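Long-range contacts in kelch-like protein 7 (PDB 3II7), which serves as the substrate-specific adapter of a CUL3-RBX1 E3 ubiquitin ligase, this chain being its kelch-repeat domain: residues V197-K202 with C243-S248; S232-K237 with D273-N278; G247-V252 with E267-T272. All blocks are in the same frame, centred on the assembly; numbering follows the deposited sequence. Where two conformers were deposited one is given.

Contact 1 of 3, residues V197-K202 with C243-S248. With EDO (1,2-ethanediol), chain F.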
loop_
_atom_site.group_PDB
_atom_site.type_symbol
_atom_site.label_atom_id
_atom_site.label_comp_id
_atom_site.label_asym_id
_atom_site.label_seq_id
_atom_site.Cartn_x
_atom_site.Cartn_y
_atom_site.Cartn_z
ATOM N N VAL A 197 -2.478 -7.264 1.095
ATOM C CA VAL A 197 -3.910 -7.206 0.846
ATOM C C VAL A 197 -4.661 -8.202 1.670
ATOM O O VAL A 197 -4.224 -9.347 1.839
ATOM C CB VAL A 197 -4.234 -7.384 -0.672
ATOM C CG1 VAL A 197 -3.594 -6.259 -1.495
ATOM C CG2 VAL A 197 -3.773 -8.771 -1.178
ATOM N N PHE A 198 -5.824 -7.780 2.143
ATOM C CA PHE A 198 -6.715 -8.626 2.955
ATOM C C PHE A 198 -7.808 -9.221 2.051
ATOM O O PHE A 198 -8.549 -8.473 1.381
ATOM C CB PHE A 198 -7.362 -7.774 4.032
ATOM C CG PHE A 198 -8.396 -8.493 4.858
ATOM C CD1 PHE A 198 -8.104 -9.706 5.457
ATOM C CD2 PHE A 198 -9.646 -7.933 5.059
ATOM C CE1 PHE A 198 -9.038 -10.352 6.238
ATOM C CE2 PHE A 198 -10.580 -8.573 5.842
ATOM C CZ PHE A 198 -10.278 -9.791 6.426
ATOM N N VAL A 199 -7.884 -10.555 2.026
ATOM C CA VAL A 199 -8.919 -11.260 1.291
ATOM C C VAL A 199 -9.508 -12.318 2.191
ATOM O O VAL A 199 -8.841 -13.306 2.528
ATOM C CB VAL A 199 -8.411 -11.923 0.025
ATOM C CG1 VAL A 199 -9.609 -12.467 -0.783
ATOM C CG2 VAL A 199 -7.606 -10.969 -0.812
ATOM N N LYS A 200 -10.773 -12.080 2.579
ATOM C CA LYS A 200 -11.615 -13.030 3.350
ATOM C C LYS A 200 -11.165 -13.166 4.813
ATOM O O LYS A 200 -11.818 -12.649 5.724
ATOM C CB LYS A 200 -11.706 -14.407 2.675
ATOM C CG LYS A 200 -12.678 -15.377 3.364
ATOM C CD LYS A 200 -12.338 -16.837 3.069
ATOM C CE LYS A 200 -12.560 -17.210 1.618
ATOM N NZ LYS A 200 -12.078 -18.629 1.346
ATOM N N ASP A 201 -10.106 -13.922 5.041
ATOM C CA ASP A 201 -9.656 -14.225 6.390
ATOM C C ASP A 201 -8.147 -14.359 6.419
ATOM O O ASP A 201 -7.569 -14.927 7.380
ATOM C CB ASP A 201 -10.327 -15.530 6.889
ATOM C CG ASP A 201 -10.082 -16.727 5.955
ATOM O OD1 ASP A 201 -9.408 -16.558 4.913
ATOM O OD2 ASP A 201 -10.580 -17.831 6.241
ATOM N N LYS A 202 -7.514 -13.796 5.383
ATOM C CA LYS A 202 -6.086 -13.956 5.153
ATOM C C LYS A 202 -5.496 -12.656 4.647
ATOM O O LYS A 202 -6.148 -11.917 3.926
ATOM C CB LYS A 202 -5.829 -15.050 4.114
ATOM C CG LYS A 202 -6.155 -16.448 4.564
ATOM C CD LYS A 202 -6.175 -17.420 3.371
ATOM C CE LYS A 202 -6.965 -18.678 3.699
ATOM N NZ LYS A 202 -6.868 -19.724 2.631
ATOM N N CYS A 243 -0.228 -3.620 -5.939
ATOM C CA CYS A 243 -1.180 -4.724 -5.812
ATOM C C CYS A 243 -2.478 -4.251 -5.163
ATOM O O CYS A 243 -2.402 -3.450 -4.209
ATOM C CB CYS A 243 -0.588 -5.767 -4.829
ATOM S SG CYS A 243 0.886 -6.647 -5.356
ATOM N N ALA A 244 -3.602 -4.835 -5.547
ATOM C CA ALA A 244 -4.862 -4.619 -4.851
ATOM C C ALA A 244 -5.791 -5.790 -5.085
ATOM O O ALA A 244 -5.758 -6.397 -6.143
ATOM C CB ALA A 244 -5.546 -3.297 -5.335
ATOM N N ALA A 245 -6.648 -6.077 -4.110
ATOM C CA ALA A 245 -7.597 -7.154 -4.229
ATOM C C ALA A 245 -9.013 -6.632 -4.360
ATOM O O ALA A 245 -9.412 -5.660 -3.666
ATOM C CB ALA A 245 -7.497 -8.100 -3.007
ATOM N N VAL A 246 -9.771 -7.252 -5.282
ATOM C CA VAL A 246 -11.196 -7.011 -5.416
ATOM C C VAL A 246 -11.850 -8.386 -5.445
ATOM O O VAL A 246 -11.513 -9.238 -6.303
ATOM C CB VAL A 246 -11.562 -6.242 -6.665
ATOM C CG1 VAL A 246 -13.107 -6.102 -6.792
ATOM C CG2 VAL A 246 -10.919 -4.860 -6.662
ATOM N N GLY A 247 -12.750 -8.614 -4.513
ATOM C CA GLY A 247 -13.357 -9.918 -4.377
ATOM C C GLY A 247 -12.286 -10.936 -4.025
ATOM O O GLY A 247 -11.445 -10.705 -3.103
ATOM N N SER A 248 -12.302 -12.054 -4.751
ATOM C CA SER A 248 -11.380 -13.137 -4.463
ATOM C C SER A 248 -10.092 -13.040 -5.306
ATOM O O SER A 248 -9.227 -13.900 -5.207
ATOM C CB SER A 248 -12.043 -14.477 -4.692
ATOM O OG SER A 248 -12.514 -14.592 -6.012
HETATM C C1 EDO F . -7.644 -5.518 0.372
HETATM O O1 EDO F . -6.678 -5.105 1.387
HETATM C C2 EDO F . -7.695 -4.523 -0.789
HETATM O O2 EDO F . -6.523 -4.574 -1.628
#
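V197 and V199 pack against A245 where two neighbouring blades of the six-bladed kelch beta-propeller meet. Strands 195-199 and 242-246 are each the first strand of their blade, and each is an outermost strand of its sheet. The axes of segments 197-199 and 243-246 approach to 6.8 Å at 18°, nearly the same direction. That spacing is too wide for backbone pairing, and no hydrogen bond crosses; side chains fill the gap instead.

V197 carries much of the contact. Its CB, pointing at the other strand, lies 4.1 Å from CB of A245. From there CG1, anti to the carbonyl carbon (chi1 -61°), runs out to the backbone of the facing strand and stops 3.9 Å from CA of A244. CG2 takes the crowded position between N and C and turns instead to V250, on the next strand of the facing blade. Two residues on, V199 repeats the approach, its CG2 3.6 Å from CB of A245.

A 1,2-ethanediol, probably from the crystallisation liquor, bridges the two strands, bonded to one N-H on each. N of F198 donates to its O1 at 2.9 Å and 175°, and N of A245 donates to its O2 at 2.9 Å, equally straight. Each strand thus offers an edge N-H that a small diol can join. O2 also sits 3.4 Å from CG1 of V197. Just past the end of the facing strand, the carbonyl O of G247 lies 3.4 Å from CG1 of V199, which is anti to its own backbone N.

Contact 2 of 3, residues S232-K237 with D273-N278. With EDO (1,2-ethanediol), chain J; EDO (1,2-ethanediol), chain Z.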
loop_
_atom_site.group_PDB
_atom_site.type_symbol
_atom_site.label_atom_id
_atom_site.label_comp_id
_atom_site.label_asym_id
_atom_site.label_seq_id
_atom_site.Cartn_x
_atom_site.Cartn_y
_atom_site.Cartn_z
ATOM N N SER A 232 1.364 -20.160 -4.184
ATOM C CA SER A 232 2.045 -20.208 -5.474
ATOM C C SER A 232 2.692 -18.873 -5.778
ATOM O O SER A 232 2.123 -17.809 -5.469
ATOM C CB SER A 232 1.063 -20.547 -6.608
ATOM O OG SER A 232 0.672 -21.925 -6.562
ATOM N N PRO A 233 3.873 -18.910 -6.426
ATOM C CA PRO A 233 4.557 -17.666 -6.743
ATOM C C PRO A 233 4.029 -16.979 -7.964
ATOM O O PRO A 233 3.403 -17.627 -8.841
ATOM C CB PRO A 233 6.000 -18.116 -6.982
ATOM C CG PRO A 233 5.863 -19.524 -7.504
ATOM C CD PRO A 233 4.688 -20.093 -6.773
ATOM N N MET A 234 4.283 -15.667 -8.049
ATOM C CA MET A 234 3.976 -14.897 -9.233
ATOM C C MET A 234 4.806 -15.384 -10.396
ATOM O O MET A 234 5.934 -15.830 -10.206
ATOM C CB MET A 234 4.306 -13.408 -9.030
ATOM C CG MET A 234 3.426 -12.666 -8.078
ATOM S SD MET A 234 3.921 -10.909 -8.043
ATOM C CE MET A 234 5.316 -11.111 -7.009
ATOM N N PRO A 235 4.276 -15.234 -11.633
ATOM C CA PRO A 235 5.073 -15.562 -12.843
ATOM C C PRO A 235 6.191 -14.552 -13.198
ATOM O O PRO A 235 6.901 -14.737 -14.204
ATOM C CB PRO A 235 4.020 -15.627 -13.948
ATOM C CG PRO A 235 2.888 -14.873 -13.472
ATOM C CD PRO A 235 2.889 -14.907 -11.961
ATOM N N TRP A 236 6.378 -13.532 -12.354
ATOM C CA TRP A 236 7.273 -12.421 -12.615
ATOM C C TRP A 236 8.067 -12.188 -11.343
ATOM O O TRP A 236 7.488 -12.165 -10.241
ATOM C CB TRP A 236 6.435 -11.188 -12.919
ATOM C CG TRP A 236 7.191 -9.889 -13.130
ATOM C CD1 TRP A 236 7.803 -9.455 -14.299
ATOM C CD2 TRP A 236 7.324 -8.828 -12.200
ATOM N NE1 TRP A 236 8.329 -8.211 -14.113
ATOM C CE2 TRP A 236 8.064 -7.801 -12.835
ATOM C CE3 TRP A 236 6.925 -8.645 -10.862
ATOM C CZ2 TRP A 236 8.379 -6.612 -12.193
ATOM C CZ3 TRP A 236 7.256 -7.452 -10.230
ATOM C CH2 TRP A 236 7.976 -6.461 -10.901
ATOM N N LYS A 237 9.356 -11.984 -11.487
ATOM C CA LYS A 237 10.243 -11.711 -10.329
ATOM C C LYS A 237 10.868 -10.339 -10.475
ATOM O O LYS A 237 11.706 -10.131 -11.341
ATOM C CB LYS A 237 11.342 -12.762 -10.266
ATOM C CG LYS A 237 12.192 -12.691 -9.041
ATOM C CD LYS A 237 12.938 -13.994 -8.782
ATOM C CE LYS A 237 13.690 -13.935 -7.507
ATOM N NZ LYS A 237 14.478 -15.224 -7.286
ATOM N N ASP A 273 -5.602 -20.797 -5.920
ATOM C CA ASP A 273 -4.143 -20.631 -5.823
ATOM C C ASP A 273 -3.456 -20.684 -7.209
ATOM O O ASP A 273 -2.411 -21.345 -7.394
ATOM C CB ASP A 273 -3.557 -21.671 -4.853
ATOM C CG ASP A 273 -2.061 -21.528 -4.666
ATOM O OD1 ASP A 273 -1.568 -20.384 -4.590
ATOM O OD2 ASP A 273 -1.369 -22.559 -4.586
ATOM N N LYS A 274 -4.021 -19.930 -8.159
ATOM C CA LYS A 274 -3.523 -19.872 -9.526
ATOM C C LYS A 274 -3.238 -18.451 -9.918
ATOM O O LYS A 274 -4.107 -17.576 -9.777
ATOM C CB LYS A 274 -4.525 -20.482 -10.510
ATOM C CG LYS A 274 -4.744 -21.969 -10.320
ATOM C CD LYS A 274 -5.686 -22.556 -11.380
ATOM N N TRP A 275 -2.014 -18.237 -10.433
ATOM C CA TRP A 275 -1.634 -16.991 -11.081
ATOM C C TRP A 275 -1.726 -17.101 -12.587
ATOM O O TRP A 275 -1.387 -18.155 -13.169
ATOM C CB TRP A 275 -0.198 -16.641 -10.767
ATOM C CG TRP A 275 0.056 -16.150 -9.417
ATOM C CD1 TRP A 275 0.498 -16.867 -8.353
ATOM C CD2 TRP A 275 -0.036 -14.809 -8.987
ATOM N NE1 TRP A 275 0.670 -16.054 -7.268
ATOM C CE2 TRP A 275 0.332 -14.780 -7.621
ATOM C CE3 TRP A 275 -0.405 -13.617 -9.613
ATOM C CZ2 TRP A 275 0.337 -13.612 -6.876
ATOM C CZ3 TRP A 275 -0.392 -12.474 -8.897
ATOM C CH2 TRP A 275 -0.022 -12.458 -7.528
ATOM N N VAL A 276 -2.131 -16.005 -13.220
ATOM C CA VAL A 276 -1.950 -15.837 -14.678
ATOM C C VAL A 276 -1.381 -14.441 -14.957
ATOM O O VAL A 276 -1.639 -13.500 -14.196
ATOM C CB VAL A 276 -3.279 -16.045 -15.469
ATOM C CG1 VAL A 276 -3.876 -17.443 -15.205
ATOM C CG2 VAL A 276 -4.309 -14.945 -15.161
ATOM N N ALA A 277 -0.584 -14.326 -16.019
ATOM C CA ALA A 277 -0.236 -13.041 -16.581
ATOM C C ALA A 277 -1.231 -12.804 -17.732
ATOM O O ALA A 277 -1.411 -13.686 -18.600
ATOM C CB ALA A 277 1.218 -13.020 -17.085
ATOM N N ASN A 278 -1.897 -11.652 -17.727
ATOM C CA ASN A 278 -2.924 -11.369 -18.713
ATOM C C ASN A 278 -2.312 -10.690 -19.919
ATOM O O ASN A 278 -2.027 -9.487 -19.883
ATOM C CB ASN A 278 -4.036 -10.508 -18.103
ATOM C CG ASN A 278 -5.228 -10.344 -19.027
ATOM O OD1 ASN A 278 -5.087 -10.343 -20.263
ATOM N ND2 ASN A 278 -6.407 -10.193 -18.445
HETATM C C1 EDO J . 10.679 -11.782 -15.191
HETATM O O1 EDO J . 10.515 -12.666 -14.084
HETATM C C2 EDO J . 11.269 -10.489 -14.695
HETATM O O2 EDO J . 12.513 -10.727 -14.029
HETATM C C1 EDO Z . 1.958 -16.981 -16.825
HETATM O O1 EDO Z . 3.196 -16.375 -17.226
HETATM C C2 EDO Z . 0.998 -16.964 -18.005
HETATM O O2 EDO Z . -0.325 -16.733 -17.532
#
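The carboxylate of D273 meets the backbone N and the hydroxyl of S232, tying the loop after strand 227-230 to the start of the outermost strand, 274-278, of the next propeller blade. N of S232 donates to OD1 of D273 at 3.0 Å, nearly straight and on the syn lone pair. OG of S232 lies 2.9 Å from OD2 of D273, with the carbonyl O of D273 also near, and its single proton may serve either acceptor. CG of D273 stands anti to its backbone N (chi1 -178°), which brings CG toward S232; OD1 is also bonded to OH of Y268. D273 and K274 together face N269 in a G1 beta bulge.

NE1 of W275 then donates to O of S232 at 2.9 Å. The oxygen lies at the indole edge, near its plane, whereas the donor stands 52° out of the carbonyl plane. Next comes a CH-pi contact: CG of M234 sits 3.6 Å from the centroid of the six-membered ring, 19° off its normal, while SD of M234 makes an oblique Met-aromatic contact with the same ring. An alanine in place of W275 would probably leave O of S232 without this donor and open a gap beneath CG of M234.

Outermost, P235 crosses W275 at about a right angle, its CD 3.7 Å from CB of W275, and CG of P235 reaches CB of A277 at 4.4 Å.

Contact 3 of 3, residues G247-V252 with E267-T272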
loop_
_atom_site.group_PDB
_atom_site.type_symbol
_atom_site.label_atom_id
_atom_site.label_comp_id
_atom_site.label_asym_id
_atom_site.label_seq_id
_atom_site.Cartn_x
_atom_site.Cartn_y
_atom_site.Cartn_z
ATOM N N GLY A 247 -12.750 -8.614 -4.513
ATOM C CA GLY A 247 -13.357 -9.918 -4.377
ATOM C C GLY A 247 -12.286 -10.936 -4.025
ATOM O O GLY A 247 -11.445 -10.705 -3.103
ATOM N N SER A 248 -12.302 -12.054 -4.751
ATOM C CA SER A 248 -11.380 -13.137 -4.463
ATOM C C SER A 248 -10.092 -13.040 -5.306
ATOM O O SER A 248 -9.227 -13.900 -5.207
ATOM C CB SER A 248 -12.043 -14.477 -4.692
ATOM O OG SER A 248 -12.514 -14.592 -6.012
ATOM N N ILE A 249 -9.965 -12.000 -6.134
ATOM C CA ILE A 249 -8.808 -11.872 -7.038
ATOM C C ILE A 249 -7.837 -10.786 -6.582
ATOM O O ILE A 249 -8.262 -9.665 -6.224
ATOM C CB ILE A 249 -9.222 -11.547 -8.496
ATOM C CG1 ILE A 249 -10.298 -12.499 -8.966
ATOM C CG2 ILE A 249 -7.989 -11.550 -9.437
ATOM C CD1 ILE A 249 -9.888 -14.004 -8.971
ATOM N N VAL A 250 -6.547 -11.117 -6.585
ATOM C CA VAL A 250 -5.491 -10.133 -6.337
ATOM C C VAL A 250 -4.889 -9.719 -7.670
ATOM O O VAL A 250 -4.487 -10.569 -8.464
ATOM C CB VAL A 250 -4.373 -10.665 -5.439
ATOM C CG1 VAL A 250 -3.291 -9.554 -5.231
ATOM C CG2 VAL A 250 -4.967 -11.159 -4.081
ATOM N N TYR A 251 -4.838 -8.404 -7.903
ATOM C CA TYR A 251 -4.340 -7.831 -9.161
ATOM C C TYR A 251 -3.018 -7.153 -8.908
ATOM O O TYR A 251 -2.927 -6.316 -8.013
ATOM C CB TYR A 251 -5.343 -6.802 -9.739
ATOM C CG TYR A 251 -6.683 -7.385 -10.041
ATOM C CD1 TYR A 251 -6.984 -7.889 -11.300
ATOM C CD2 TYR A 251 -7.653 -7.474 -9.054
ATOM C CE1 TYR A 251 -8.240 -8.467 -11.575
ATOM C CE2 TYR A 251 -8.904 -8.035 -9.321
ATOM C CZ TYR A 251 -9.187 -8.538 -10.570
ATOM O OH TYR A 251 -10.411 -9.122 -10.817
ATOM N N VAL A 252 -1.996 -7.525 -9.671
ATOM C CA VAL A 252 -0.698 -6.809 -9.674
ATOM C C VAL A 252 -0.712 -5.981 -10.962
ATOM O O VAL A 252 -0.655 -6.522 -12.088
ATOM C CB VAL A 252 0.494 -7.734 -9.642
ATOM C CG1 VAL A 252 1.802 -6.936 -9.587
ATOM C CG2 VAL A 252 0.395 -8.719 -8.425
ATOM N N GLU A 267 -2.823 -11.688 -12.315
ATOM C CA GLU A 267 -4.058 -11.917 -11.571
ATOM C C GLU A 267 -3.912 -13.200 -10.783
ATOM O O GLU A 267 -3.499 -14.219 -11.325
ATOM C CB GLU A 267 -5.234 -12.033 -12.517
ATOM C CG GLU A 267 -5.409 -10.860 -13.424
ATOM C CD GLU A 267 -6.535 -11.069 -14.410
ATOM O OE1 GLU A 267 -7.697 -11.162 -13.976
ATOM O OE2 GLU A 267 -6.265 -11.090 -15.609
ATOM N N TYR A 268 -4.246 -13.134 -9.495
ATOM C CA TYR A 268 -4.170 -14.298 -8.592
ATOM C C TYR A 268 -5.557 -14.655 -8.081
ATOM O O TYR A 268 -6.223 -13.812 -7.460
ATOM C CB TYR A 268 -3.254 -14.004 -7.417
ATOM C CG TYR A 268 -3.098 -15.158 -6.421
ATOM C CD1 TYR A 268 -2.552 -16.369 -6.803
ATOM C CD2 TYR A 268 -3.522 -15.021 -5.095
ATOM C CE1 TYR A 268 -2.419 -17.410 -5.897
ATOM C CE2 TYR A 268 -3.383 -16.021 -4.191
ATOM C CZ TYR A 268 -2.838 -17.239 -4.588
ATOM O OH TYR A 268 -2.763 -18.250 -3.658
ATOM N N ASN A 269 -5.977 -15.892 -8.326
ATOM C CA ASN A 269 -7.241 -16.374 -7.806
ATOM C C ASN A 269 -6.985 -17.030 -6.444
ATOM O O ASN A 269 -6.417 -18.120 -6.373
ATOM C CB ASN A 269 -7.865 -17.363 -8.785
ATOM C CG ASN A 269 -9.232 -17.810 -8.357
ATOM O OD1 ASN A 269 -9.515 -17.886 -7.168
ATOM N ND2 ASN A 269 -10.064 -18.194 -9.318
ATOM N N THR A 270 -7.380 -16.348 -5.370
ATOM C CA THR A 270 -7.080 -16.801 -4.007
ATOM C C THR A 270 -7.769 -18.135 -3.681
ATOM O O THR A 270 -7.312 -18.865 -2.821
ATOM C CB THR A 270 -7.474 -15.759 -2.952
ATOM O OG1 THR A 270 -8.872 -15.475 -3.043
ATOM C CG2 THR A 270 -6.658 -14.462 -3.097
ATOM N N GLU A 271 -8.872 -18.438 -4.370
ATOM C CA GLU A 271 -9.632 -19.662 -4.093
ATOM C C GLU A 271 -9.052 -20.897 -4.722
ATOM O O GLU A 271 -9.246 -21.991 -4.200
ATOM C CB GLU A 271 -11.084 -19.489 -4.553
ATOM C CG GLU A 271 -11.814 -18.409 -3.795
ATOM C CD GLU A 271 -12.216 -18.891 -2.402
ATOM O OE1 GLU A 271 -13.024 -19.841 -2.335
ATOM O OE2 GLU A 271 -11.731 -18.343 -1.383
ATOM N N THR A 272 -8.348 -20.727 -5.851
ATOM C CA THR A 272 -7.719 -21.844 -6.586
ATOM C C THR A 272 -6.172 -21.862 -6.484
ATOM O O THR A 272 -5.512 -22.839 -6.934
ATOM C CB THR A 272 -8.120 -21.804 -8.059
ATOM O OG1 THR A 272 -7.584 -20.630 -8.657
ATOM C CG2 THR A 272 -9.667 -21.826 -8.194
HETATM O O HOH W 1 -12.141 -16.870 -7.093
#
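Y251 and E267, a non-hydrogen-bonded pair, set ring and carboxylate only 19° apart in plane. CE1 of Y251 lies 3.7 Å from OE1 of E267, although the two side chains cross obliquely. One face of the Y251 ring carries CG2 of I249, 3.4 Å above the plane and offset toward the rim. The Y268 ring, by contrast, is met at its edge, near the plane, by CG2 of V250.

These residues belong to the antiparallel hairpin of strands 249-254 and 264-269, the middle pair of the blade (segment axes at 163°). V250 and Y268 form its hydrogen-bonded pair: N of V250 donates to O of Y268 at 2.9 Å, and N of Y268 returns a bond to O of V250 at 2.8 Å.

Where the strands end, O of S248 is gripped twice by T270, from OG1 at 2.7 Å and from N at 3.1 Å. The N-H comes nearly along the C=O axis (169°) and the hydroxyl from a sharper angle. Next to it N269 forms an Asx turn, its OD1 accepting from N of E271 at 2.9 Å and also from a water.

E267 is buried, yet both oxygens have partners, OE1 the hydroxyl of Y34 and OE2 the amide ND2 of N278. The hydrogen bonds to both oxygens probably offset the cost of burying the carboxylate, so the geometry alone suggests no clear shift in its ionisation.

All three contacts reach one blade, strands 242-246, 249-254, 264-269 and 274-278. The centres of contacts 1, 3 and 2 lie 13, 17 and 19 Å from the chain centre. Contacts 1 and 3, centres 7 Å apart, share G247 and S248 and are joined by a salt bridge from K200 NZ to E271 OE2 at 2.8 Å. Contacts 2 and 3, with centres 10 Å apart, meet where D273 OD1 lies 2.6 Å from Y268 OH. Contacts 1 and 2 do not touch, their nearest atoms being about 6 Å apart. Contact 1 joins this blade to the one before it, contact 2 ties the connecting loop to its outer strand, and contact 3 lies within it.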